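Local coordinates for protein possible prolidase (Bifidobacterium longum NCC2705, PDB 2P9B) that is a putative prolidase of the amidohydrolase family, probably a hydrolase acting on carbon-nitrogen bonds, at residues I10-V22 with L31-R43. Numbering follows the deposited sequence.
Sequences IVEPFALAHATIV and LRNMTIVVGADGR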
# COMPACT_ATOMS: atom_id res chain seq x y z
N ILE A 10 14.18 18.89 13.30
CA ILE A 10 13.77 19.99 12.44
C ILE A 10 14.13 19.71 10.99
O ILE A 10 15.16 19.11 10.70
CB ILE A 10 14.47 21.30 12.87
CG1 ILE A 10 14.22 21.57 14.35
CG2 ILE A 10 13.94 22.46 12.03
CD1 ILE A 10 14.96 22.77 14.89
N VAL A 11 13.27 20.15 10.07
CA VAL A 11 13.52 19.94 8.65
C VAL A 11 14.49 21.00 8.13
O VAL A 11 14.15 22.18 8.05
CB VAL A 11 12.24 20.03 7.81
CG1 VAL A 11 12.57 19.87 6.33
CG2 VAL A 11 11.26 18.96 8.24
N GLU A 12 15.70 20.57 7.79
CA GLU A 12 16.70 21.48 7.26
C GLU A 12 16.57 21.51 5.75
O GLU A 12 16.65 20.47 5.09
CB GLU A 12 18.10 21.02 7.67
CG GLU A 12 18.31 20.97 9.18
CD GLU A 12 19.71 20.54 9.57
OE1 GLU A 12 20.11 19.41 9.20
OE2 GLU A 12 20.41 21.33 10.24
N PRO A 13 16.34 22.70 5.17
CA PRO A 13 16.19 22.81 3.71
C PRO A 13 17.42 22.30 2.97
O PRO A 13 18.54 22.43 3.44
CB PRO A 13 15.96 24.31 3.51
CG PRO A 13 16.71 24.93 4.65
CD PRO A 13 16.34 24.03 5.80
N PHE A 14 17.19 21.70 1.80
CA PHE A 14 18.28 21.16 1.01
C PHE A 14 17.94 21.08 -0.47
O PHE A 14 16.80 21.34 -0.87
CB PHE A 14 18.64 19.76 1.52
CG PHE A 14 17.54 18.74 1.32
CD1 PHE A 14 17.45 18.01 0.14
CD2 PHE A 14 16.60 18.52 2.32
CE1 PHE A 14 16.43 17.08 -0.05
CE2 PHE A 14 15.57 17.59 2.15
CZ PHE A 14 15.49 16.87 0.96
N ALA A 15 18.92 20.72 -1.27
CA ALA A 15 18.72 20.58 -2.70
C ALA A 15 19.46 19.34 -3.18
O ALA A 15 20.64 19.17 -2.89
CB ALA A 15 19.24 21.81 -3.44
N LEU A 16 18.75 18.46 -3.88
CA LEU A 16 19.34 17.24 -4.42
C LEU A 16 19.57 17.55 -5.89
O LEU A 16 18.61 17.70 -6.64
CB LEU A 16 18.36 16.07 -4.28
CG LEU A 16 18.78 14.76 -4.94
CD1 LEU A 16 20.03 14.20 -4.28
CD2 LEU A 16 17.63 13.75 -4.84
N ALA A 17 20.83 17.63 -6.30
CA ALA A 17 21.15 17.97 -7.68
C ALA A 17 21.76 16.87 -8.55
O ALA A 17 22.25 15.86 -8.06
CB ALA A 17 22.06 19.19 -7.70
N HIS A 18 21.70 17.11 -9.86
CA HIS A 18 22.26 16.21 -10.87
C HIS A 18 21.65 14.81 -10.91
O HIS A 18 22.29 13.86 -11.34
CB HIS A 18 23.77 16.11 -10.67
CG HIS A 18 24.45 17.43 -10.62
ND1 HIS A 18 24.37 18.36 -11.63
CD2 HIS A 18 25.21 18.00 -9.65
CE1 HIS A 18 25.05 19.44 -11.30
NE2 HIS A 18 25.57 19.25 -10.10
N ALA A 19 20.40 14.70 -10.49
CA ALA A 19 19.75 13.40 -10.48
C ALA A 19 18.87 13.19 -11.70
O ALA A 19 18.43 14.14 -12.35
CB ALA A 19 18.92 13.25 -9.22
N THR A 20 18.64 11.92 -12.02
CA THR A 20 17.76 11.55 -13.12
C THR A 20 16.44 11.26 -12.42
O THR A 20 16.37 10.38 -11.57
CB THR A 20 18.23 10.27 -13.83
OG1 THR A 20 19.48 10.51 -14.48
CG2 THR A 20 17.20 9.85 -14.87
N ILE A 21 15.41 12.01 -12.78
CA ILE A 21 14.10 11.82 -12.16
C ILE A 21 13.21 10.84 -12.92
O ILE A 21 12.98 11.00 -14.12
CB ILE A 21 13.32 13.15 -12.04
CG1 ILE A 21 14.07 14.13 -11.14
CG2 ILE A 21 11.91 12.87 -11.49
CD1 ILE A 21 13.32 15.43 -10.89
N VAL A 22 12.74 9.82 -12.21
CA VAL A 22 11.79 8.88 -12.79
C VAL A 22 10.51 9.41 -12.16
O VAL A 22 10.27 9.25 -10.96
CB VAL A 22 12.08 7.43 -12.33
CG1 VAL A 22 10.93 6.52 -12.72
CG2 VAL A 22 13.36 6.93 -13.01
N LEU A 31 13.47 12.49 -16.46
CA LEU A 31 14.06 13.80 -16.67
C LEU A 31 15.51 13.75 -16.20
O LEU A 31 15.78 13.37 -15.06
CB LEU A 31 13.29 14.85 -15.87
CG LEU A 31 11.77 14.77 -16.08
CD1 LEU A 31 11.08 15.72 -15.12
CD2 LEU A 31 11.43 15.09 -17.53
N ARG A 32 16.43 14.13 -17.08
CA ARG A 32 17.85 14.08 -16.75
C ARG A 32 18.45 15.35 -16.16
O ARG A 32 17.95 16.45 -16.39
CB ARG A 32 18.63 13.68 -18.01
CG ARG A 32 18.12 12.39 -18.63
CD ARG A 32 18.83 12.08 -19.93
NE ARG A 32 18.28 10.89 -20.58
CZ ARG A 32 17.04 10.81 -21.07
NH1 ARG A 32 16.22 11.85 -20.99
NH2 ARG A 32 16.63 9.68 -21.63
N ASN A 33 19.52 15.17 -15.38
CA ASN A 33 20.24 16.27 -14.73
C ASN A 33 19.30 17.31 -14.13
O ASN A 33 19.27 18.47 -14.56
CB ASN A 33 21.21 16.91 -15.72
CG ASN A 33 22.24 17.79 -15.04
OD1 ASN A 33 22.67 17.51 -13.92
ND2 ASN A 33 22.66 18.86 -15.71
N MSE A 34 18.56 16.87 -13.12
CA MSE A 34 17.58 17.69 -12.42
C MSE A 34 17.97 17.97 -10.97
O MSE A 34 18.73 17.22 -10.36
CB MSE A 34 16.23 16.97 -12.41
CG MSE A 34 15.66 16.63 -13.78
SE MSE A 34 15.31 18.17 -14.85
CE MSE A 34 13.77 18.75 -13.94
N THR A 35 17.43 19.04 -10.43
CA THR A 35 17.66 19.40 -9.04
C THR A 35 16.30 19.51 -8.38
O THR A 35 15.36 20.07 -8.95
CB THR A 35 18.39 20.75 -8.89
OG1 THR A 35 19.73 20.63 -9.36
CG2 THR A 35 18.40 21.20 -7.43
N ILE A 36 16.17 18.94 -7.18
CA ILE A 36 14.93 19.02 -6.44
C ILE A 36 15.27 19.82 -5.19
O ILE A 36 16.14 19.42 -4.41
CB ILE A 36 14.41 17.63 -6.03
CG1 ILE A 36 14.09 16.80 -7.28
CG2 ILE A 36 13.15 17.79 -5.18
CD1 ILE A 36 13.58 15.40 -6.97
N VAL A 37 14.59 20.94 -5.01
CA VAL A 37 14.83 21.80 -3.86
C VAL A 37 13.72 21.62 -2.83
O VAL A 37 12.54 21.76 -3.15
CB VAL A 37 14.91 23.28 -4.28
CG1 VAL A 37 15.22 24.14 -3.07
CG2 VAL A 37 15.97 23.45 -5.37
N VAL A 38 14.11 21.33 -1.60
CA VAL A 38 13.15 21.12 -0.52
C VAL A 38 13.24 22.22 0.53
O VAL A 38 14.33 22.53 1.03
CB VAL A 38 13.38 19.75 0.15
CG1 VAL A 38 12.38 19.54 1.28
CG2 VAL A 38 13.25 18.63 -0.89
N GLY A 39 12.10 22.81 0.87
CA GLY A 39 12.06 23.88 1.85
C GLY A 39 12.06 23.42 3.30
O GLY A 39 12.01 22.22 3.58
N ALA A 40 12.11 24.38 4.22
CA ALA A 40 12.13 24.08 5.64
C ALA A 40 10.81 23.48 6.11
O ALA A 40 10.75 22.87 7.18
CB ALA A 40 12.44 25.34 6.45
N ASP A 41 9.77 23.64 5.31
CA ASP A 41 8.46 23.09 5.65
C ASP A 41 8.32 21.64 5.18
O ASP A 41 7.26 21.04 5.30
CB ASP A 41 7.34 23.95 5.05
CG ASP A 41 7.41 24.04 3.54
OD1 ASP A 41 8.36 23.50 2.94
OD2 ASP A 41 6.50 24.66 2.95
N GLY A 42 9.40 21.09 4.63
CA GLY A 42 9.38 19.71 4.17
C GLY A 42 8.68 19.48 2.84
O GLY A 42 8.41 18.34 2.46
N ARG A 43 8.40 20.57 2.14
CA ARG A 43 7.74 20.50 0.84
C ARG A 43 8.69 20.85 -0.29
O ARG A 43 9.66 21.59 -0.11
CB ARG A 43 6.53 21.44 0.81
CG ARG A 43 5.43 21.04 1.77
CD ARG A 43 4.27 22.01 1.72
NE ARG A 43 3.21 21.63 2.65
CZ ARG A 43 2.50 20.50 2.57
NH1 ARG A 43 2.73 19.64 1.58
NH2 ARG A 43 1.56 20.24 3.46
O HOH W 1 20.87 12.82 -15.05
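Phe14 and Val38 open the antiparallel pairing of strands 14-17 and 34-38, trading two backbone hydrogen bonds; Leu16 and Ile36 trade two more. Both segments then turn a corner at His18 and Asn33, where paired G1 beta bulges shift the register, and pairing resumes through Ala19 with Met34 and Ile21 with Leu31. Strands 19-22 and 30-32 form a beta hairpin, prolonged past the bulged corner by 14-17 with 34-38.

At that corner the side chains bond as well. His18 ND1 donates to Asn33 OD1 (3.0 Å, 163° at the hydrogen), with ring and amide nearly coplanar, 10° apart. A water links Thr20 OG1 to Asn33 N.

The apolar contacts begin with Phe14. With CG set between the backbone N and the carbonyl carbon (chi1 65°), its ring lies beside Val38, whose CB sits over one face in a CH-pi contact, 3.8 Å from the centroid, while Val38 CG2 reaches Phe14 CZ at 3.4 Å. An alanine here would probably open a gap beside Val38. Further along, Ile21 CD1 packs on Met34 CB (3.6 Å) and Ile36 CD1 (3.9 Å).

Backbone bonds thus carry the pairing round the corner from one sheet into another, Ile21 reaches across the bend, and the polar His18-Asn33 pair ties it.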